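Local structure of 2-oxo-1,2-dihydroquinoline 8-monooxygenase, oxygenase component (Pseudomonas putida, 1Z02) at residues Y45-V58 / I61-G75. The protein probably hydroxylates 2-oxoquinoline at carbon 8, as the oxygenase component of a monooxygenase that carries a Rieske [2Fe-2S] cluster and a separate iron ion. Sequence-based numbering, arbitrary orientation.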
loop_
_atom_site.group_PDB
_atom_site.type_symbol
_atom_site.label_atom_id
_atom_site.label_comp_id
_atom_site.label_asym_id
_atom_site.label_seq_id
_atom_site.Cartn_x
_atom_site.Cartn_y
_atom_site.Cartn_z
ATOM N N TYR A 45 -13.791 -8.435 -25.190
ATOM C CA TYR A 45 -14.058 -8.696 -23.774
ATOM C C TYR A 45 -15.400 -8.090 -23.400
ATOM O O TYR A 45 -15.841 -7.125 -24.020
ATOM C CB TYR A 45 -13.010 -8.037 -22.866
ATOM C CG TYR A 45 -11.631 -8.639 -22.904
ATOM C CD1 TYR A 45 -10.639 -8.102 -23.719
ATOM C CD2 TYR A 45 -11.312 -9.745 -22.111
ATOM C CE1 TYR A 45 -9.362 -8.646 -23.744
ATOM C CE2 TYR A 45 -10.037 -10.300 -22.131
ATOM C CZ TYR A 45 -9.065 -9.746 -22.951
ATOM O OH TYR A 45 -7.799 -10.288 -22.992
ATOM N N PRO A 46 -16.069 -8.653 -22.384
ATOM C CA PRO A 46 -17.356 -8.100 -21.961
ATOM C C PRO A 46 -17.001 -6.851 -21.141
ATOM O O PRO A 46 -16.089 -6.887 -20.306
ATOM C CB PRO A 46 -17.947 -9.231 -21.118
ATOM C CG PRO A 46 -16.738 -9.870 -20.515
ATOM C CD PRO A 46 -15.785 -9.923 -21.687
ATOM N N ALA A 47 -17.680 -5.741 -21.403
ATOM C CA ALA A 47 -17.397 -4.504 -20.682
ATOM C C ALA A 47 -18.420 -4.203 -19.594
ATOM O O ALA A 47 -18.064 -3.893 -18.449
ATOM C CB ALA A 47 -17.330 -3.326 -21.668
ATOM N N LEU A 48 -19.695 -4.279 -19.958
ATOM C CA LEU A 48 -20.774 -3.985 -19.020
ATOM C C LEU A 48 -22.044 -4.671 -19.478
ATOM O O LEU A 48 -22.169 -5.023 -20.647
ATOM C CB LEU A 48 -21.044 -2.472 -18.982
ATOM C CG LEU A 48 -19.983 -1.502 -18.457
ATOM C CD1 LEU A 48 -20.350 -0.085 -18.850
ATOM C CD2 LEU A 48 -19.871 -1.635 -16.951
ATOM N N PHE A 49 -22.972 -4.881 -18.554
ATOM C CA PHE A 49 -24.259 -5.454 -18.910
ATOM C C PHE A 49 -25.016 -4.265 -19.485
ATOM O O PHE A 49 -24.750 -3.117 -19.125
ATOM C CB PHE A 49 -25.006 -5.969 -17.676
ATOM C CG PHE A 49 -24.524 -7.305 -17.180
ATOM C CD1 PHE A 49 -23.932 -7.419 -15.924
ATOM C CD2 PHE A 49 -24.680 -8.452 -17.960
ATOM C CE1 PHE A 49 -23.495 -8.661 -15.446
ATOM C CE2 PHE A 49 -24.246 -9.702 -17.493
ATOM C CZ PHE A 49 -23.652 -9.803 -16.230
ATOM N N THR A 50 -25.953 -4.526 -20.380
ATOM C CA THR A 50 -26.728 -3.457 -20.978
ATOM C C THR A 50 -27.382 -2.574 -19.914
ATOM O O THR A 50 -27.426 -1.351 -20.058
ATOM C CB THR A 50 -27.804 -4.050 -21.918
ATOM O OG1 THR A 50 -27.162 -4.635 -23.063
ATOM C CG2 THR A 50 -28.780 -2.984 -22.376
ATOM N N HIS A 51 -27.869 -3.188 -18.840
ATOM C CA HIS A 51 -28.528 -2.426 -17.786
ATOM C C HIS A 51 -27.580 -1.493 -17.034
ATOM O O HIS A 51 -28.020 -0.635 -16.269
ATOM C CB HIS A 51 -29.260 -3.366 -16.813
ATOM C CG HIS A 51 -28.364 -4.289 -16.048
ATOM N ND1 HIS A 51 -27.541 -3.856 -15.029
ATOM C CD2 HIS A 51 -28.195 -5.630 -16.123
ATOM C CE1 HIS A 51 -26.907 -4.891 -14.508
ATOM N NE2 HIS A 51 -27.287 -5.981 -15.155
ATOM N N GLU A 52 -26.280 -1.639 -17.269
ATOM C CA GLU A 52 -25.308 -0.780 -16.606
ATOM C C GLU A 52 -25.016 0.479 -17.416
ATOM O O GLU A 52 -24.214 1.313 -16.996
ATOM C CB GLU A 52 -24.009 -1.539 -16.369
ATOM C CG GLU A 52 -24.094 -2.590 -15.291
ATOM C CD GLU A 52 -22.777 -3.313 -15.079
ATOM O OE1 GLU A 52 -22.399 -4.119 -15.949
ATOM O OE2 GLU A 52 -22.117 -3.072 -14.043
ATOM N N LEU A 53 -25.669 0.617 -18.568
ATOM C CA LEU A 53 -25.463 1.769 -19.440
ATOM C C LEU A 53 -26.776 2.134 -20.140
ATOM O O LEU A 53 -27.116 1.568 -21.174
ATOM C CB LEU A 53 -24.385 1.440 -20.482
ATOM C CG LEU A 53 -23.182 2.349 -20.800
ATOM C CD1 LEU A 53 -23.280 2.922 -22.143
ATOM C CD2 LEU A 53 -22.973 3.368 -19.765
ATOM N N GLU A 54 -27.521 3.064 -19.553
ATOM C CA GLU A 54 -28.789 3.504 -20.129
ATOM C C GLU A 54 -28.528 4.684 -21.062
ATOM O O GLU A 54 -27.407 5.194 -21.119
ATOM C CB GLU A 54 -29.750 3.913 -19.016
ATOM C CG GLU A 54 -30.053 2.784 -18.054
ATOM C CD GLU A 54 -30.961 3.211 -16.916
ATOM O OE1 GLU A 54 -31.278 2.356 -16.064
ATOM O OE2 GLU A 54 -31.359 4.397 -16.870
ATOM N N GLU A 55 -29.559 5.117 -21.784
ATOM C CA GLU A 55 -29.410 6.227 -22.716
ATOM C C GLU A 55 -28.783 7.436 -22.035
ATOM O O GLU A 55 -29.248 7.875 -20.987
ATOM C CB GLU A 55 -30.769 6.620 -23.297
ATOM C CG GLU A 55 -30.704 7.747 -24.318
ATOM C CD GLU A 55 -30.058 7.335 -25.633
ATOM O OE1 GLU A 55 -29.765 8.232 -26.457
ATOM O OE2 GLU A 55 -29.853 6.126 -25.854
ATOM N N ASP A 56 -27.725 7.968 -22.638
ATOM C CA ASP A 56 -27.029 9.140 -22.113
ATOM C C ASP A 56 -26.162 8.883 -20.895
ATOM O O ASP A 56 -25.604 9.817 -20.319
ATOM C CB ASP A 56 -28.026 10.260 -21.798
ATOM C CG ASP A 56 -28.200 11.231 -22.955
ATOM O OD1 ASP A 56 -29.169 12.025 -22.915
ATOM O OD2 ASP A 56 -27.368 11.215 -23.893
ATOM N N GLN A 57 -26.036 7.623 -20.497
ATOM C CA GLN A 57 -25.200 7.307 -19.352
ATOM C C GLN A 57 -23.758 7.136 -19.831
ATOM O O GLN A 57 -23.514 6.685 -20.953
ATOM C CB GLN A 57 -25.682 6.028 -18.669
ATOM C CG GLN A 57 -25.042 5.802 -17.308
ATOM C CD GLN A 57 -25.573 4.580 -16.598
ATOM O OE1 GLN A 57 -26.597 4.017 -16.986
ATOM N NE2 GLN A 57 -24.883 4.165 -15.540
ATOM N N VAL A 58 -22.812 7.529 -18.984
ATOM C CA VAL A 58 -21.390 7.421 -19.290
ATOM C C VAL A 58 -20.762 6.604 -18.179
ATOM O O VAL A 58 -21.098 6.785 -17.013
ATOM C CB VAL A 58 -20.721 8.812 -19.341
ATOM C CG1 VAL A 58 -19.197 8.663 -19.484
ATOM C CG2 VAL A 58 -21.282 9.601 -20.519
ATOM N N ILE A 61 -14.271 2.191 -17.279
ATOM C CA ILE A 61 -13.784 0.885 -16.829
ATOM C C ILE A 61 -12.306 0.771 -17.200
ATOM O O ILE A 61 -11.701 1.725 -17.706
ATOM C CB ILE A 61 -14.547 -0.284 -17.517
ATOM C CG1 ILE A 61 -14.367 -0.207 -19.035
ATOM C CG2 ILE A 61 -16.013 -0.222 -17.166
ATOM C CD1 ILE A 61 -15.127 -1.281 -19.796
ATOM N N GLN A 62 -11.719 -0.389 -16.937
ATOM C CA GLN A 62 -10.320 -0.622 -17.281
ATOM C C GLN A 62 -10.139 -2.098 -17.616
ATOM O O GLN A 62 -10.496 -2.972 -16.822
ATOM C CB GLN A 62 -9.381 -0.227 -16.123
ATOM C CG GLN A 62 -7.917 -0.146 -16.559
ATOM C CD GLN A 62 -6.960 0.279 -15.458
ATOM O OE1 GLN A 62 -5.829 0.660 -15.738
ATOM N NE2 GLN A 62 -7.397 0.198 -14.210
ATOM N N ILE A 63 -9.590 -2.361 -18.802
ATOM C CA ILE A 63 -9.352 -3.718 -19.282
ATOM C C ILE A 63 -7.961 -3.807 -19.906
ATOM O O ILE A 63 -7.581 -2.957 -20.715
ATOM C CB ILE A 63 -10.411 -4.136 -20.338
ATOM C CG1 ILE A 63 -11.807 -4.148 -19.700
ATOM C CG2 ILE A 63 -10.067 -5.524 -20.889
ATOM C CD1 ILE A 63 -12.932 -4.372 -20.700
ATOM N N CYS A 64 -7.205 -4.837 -19.539
ATOM C CA CYS A 64 -5.836 -5.005 -20.024
ATOM C C CYS A 64 -5.003 -3.756 -19.756
ATOM O O CYS A 64 -4.131 -3.401 -20.549
ATOM C CB CYS A 64 -5.807 -5.328 -21.519
ATOM S SG CYS A 64 -6.371 -7.023 -21.913
ATOM N N GLY A 65 -5.286 -3.097 -18.634
ATOM C CA GLY A 65 -4.565 -1.892 -18.266
ATOM C C GLY A 65 -5.006 -0.640 -19.023
ATOM O O GLY A 65 -4.566 0.468 -18.714
ATOM N N VAL A 66 -5.885 -0.816 -20.008
ATOM C CA VAL A 66 -6.375 0.294 -20.819
ATOM C C VAL A 66 -7.654 0.913 -20.261
ATOM O O VAL A 66 -8.677 0.242 -20.113
ATOM C CB VAL A 66 -6.682 -0.166 -22.265
ATOM C CG1 VAL A 66 -7.119 1.020 -23.101
ATOM C CG2 VAL A 66 -5.460 -0.829 -22.871
ATOM N N PRO A 67 -7.599 2.204 -19.918
ATOM C CA PRO A 67 -8.767 2.911 -19.389
ATOM C C PRO A 67 -9.744 3.184 -20.543
ATOM O O PRO A 67 -9.367 3.746 -21.580
ATOM C CB PRO A 67 -8.162 4.184 -18.796
ATOM C CG PRO A 67 -6.964 4.421 -19.644
ATOM C CD PRO A 67 -6.393 3.048 -19.870
ATOM N N ILE A 68 -10.995 2.780 -20.358
ATOM C CA ILE A 68 -12.019 2.934 -21.387
ATOM C C ILE A 68 -13.284 3.595 -20.845
ATOM O O ILE A 68 -13.737 3.282 -19.750
ATOM C CB ILE A 68 -12.410 1.546 -21.950
ATOM C CG1 ILE A 68 -11.181 0.868 -22.566
ATOM C CG2 ILE A 68 -13.506 1.689 -22.995
ATOM C CD1 ILE A 68 -11.378 -0.608 -22.951
ATOM N N VAL A 69 -13.856 4.506 -21.623
ATOM C CA VAL A 69 -15.079 5.181 -21.232
ATOM C C VAL A 69 -16.148 4.872 -22.280
ATOM O O VAL A 69 -15.878 4.894 -23.488
ATOM C CB VAL A 69 -14.861 6.707 -21.116
ATOM C CG1 VAL A 69 -14.353 7.262 -22.439
ATOM C CG2 VAL A 69 -16.158 7.395 -20.691
ATOM N N LEU A 70 -17.352 4.551 -21.815
ATOM C CA LEU A 70 -18.451 4.222 -22.721
ATOM C C LEU A 70 -19.642 5.150 -22.525
ATOM O O LEU A 70 -19.902 5.634 -21.419
ATOM C CB LEU A 70 -18.925 2.775 -22.516
ATOM C CG LEU A 70 -17.951 1.602 -22.669
ATOM C CD1 LEU A 70 -17.151 1.418 -21.399
ATOM C CD2 LEU A 70 -18.735 0.352 -22.978
ATOM N N ARG A 71 -20.355 5.399 -23.615
ATOM C CA ARG A 71 -21.543 6.243 -23.581
ATOM C C ARG A 71 -22.570 5.726 -24.572
ATOM O O ARG A 71 -22.216 5.312 -25.675
ATOM C CB ARG A 71 -21.212 7.698 -23.935
ATOM C CG ARG A 71 -22.448 8.604 -23.894
ATOM C CD ARG A 71 -22.218 9.959 -24.531
ATOM N NE ARG A 71 -23.428 10.777 -24.463
ATOM C CZ ARG A 71 -23.656 11.857 -25.211
ATOM N NH1 ARG A 71 -24.786 12.534 -25.073
ATOM N NH2 ARG A 71 -22.763 12.255 -26.108
ATOM N N ARG A 72 -23.839 5.729 -24.177
ATOM C CA ARG A 72 -24.890 5.276 -25.083
ATOM C C ARG A 72 -25.622 6.496 -25.619
ATOM O O ARG A 72 -26.117 7.314 -24.847
ATOM C CB ARG A 72 -25.893 4.367 -24.374
ATOM C CG ARG A 72 -26.991 3.844 -25.310
ATOM C CD ARG A 72 -28.119 3.153 -24.547
ATOM N NE ARG A 72 -27.675 1.978 -23.791
ATOM C CZ ARG A 72 -27.358 0.807 -24.337
ATOM N NH1 ARG A 72 -26.961 -0.198 -23.571
ATOM N NH2 ARG A 72 -27.444 0.630 -25.650
ATOM N N VAL A 73 -25.670 6.628 -26.940
ATOM C CA VAL A 73 -26.360 7.747 -27.563
ATOM C C VAL A 73 -27.277 7.227 -28.662
ATOM O O VAL A 73 -26.828 6.543 -29.581
ATOM C CB VAL A 73 -25.377 8.749 -28.174
ATOM C CG1 VAL A 73 -26.146 9.942 -28.728
ATOM C CG2 VAL A 73 -24.411 9.223 -27.124
ATOM N N ASN A 74 -28.560 7.561 -28.562
ATOM C CA ASN A 74 -29.553 7.109 -29.532
ATOM C C ASN A 74 -29.558 5.588 -29.600
ATOM O O ASN A 74 -29.651 5.005 -30.678
ATOM C CB ASN A 74 -29.264 7.681 -30.924
ATOM C CG ASN A 74 -29.333 9.203 -30.960
ATOM O OD1 ASN A 74 -30.235 9.814 -30.382
ATOM N ND2 ASN A 74 -28.382 9.818 -31.650
ATOM N N GLY A 75 -29.448 4.950 -28.441
ATOM C CA GLY A 75 -29.460 3.502 -28.400
ATOM C C GLY A 75 -28.138 2.830 -28.699
ATOM O O GLY A 75 -27.951 1.663 -28.355
HETATM O O HOH W 1 -24.815 11.296 -22.069
#
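Val-58 and Arg-71 face each other as an antiparallel non-hydrogen-bonded pair, whereas strand 45-49, of a separate sheet, packs against 61-63 nearly antiparallel, the axes 8.7 Å apart at 166°. Beyond the pair, Asp-56 N donates to Arg-72 O (2.8 Å). Arg-72 runs extended to CD, then folds at chi3 (-61°), bringing NE (2.7 Å) and NH1 (3.0 Å) side-on to Leu-53 O, which lies in the guanidinium plane; NH2 reaches Gly-75 O, and Glu-143 forms a salt bridge with NH1. With an alanine here, Leu-53 O would probably lose both donors and Glu-143 its arginine partner. Glu-55, in the type II turn Glu-54 to Gln-57, spans the backbone N-H groups of Asn-74 and Gly-75, OE2 meeting Gly-75 N at 2.9 Å. Together the segments join two antiparallel sheets of the Rieske domain, Ala-47 CB packing on Ile-61 CD1 (3.5 Å) and on Leu-70 CD2. Ala-47 and Leu-48 form a classic bulge opposite Ile-148. Ile-63 CG2 sits over one face of the Tyr-45 ring, 4.2 Å from its centroid, while Cys-64 SG approaches obliquely; Phe-40 O binds the tyrosine hydroxyl. Arg-71, extended alongside Asp-56, forms a salt bridge from NH1 to OD2 (3.1 Å); its NH2 binds Thr-99 O, and a water links NE to that carboxylate.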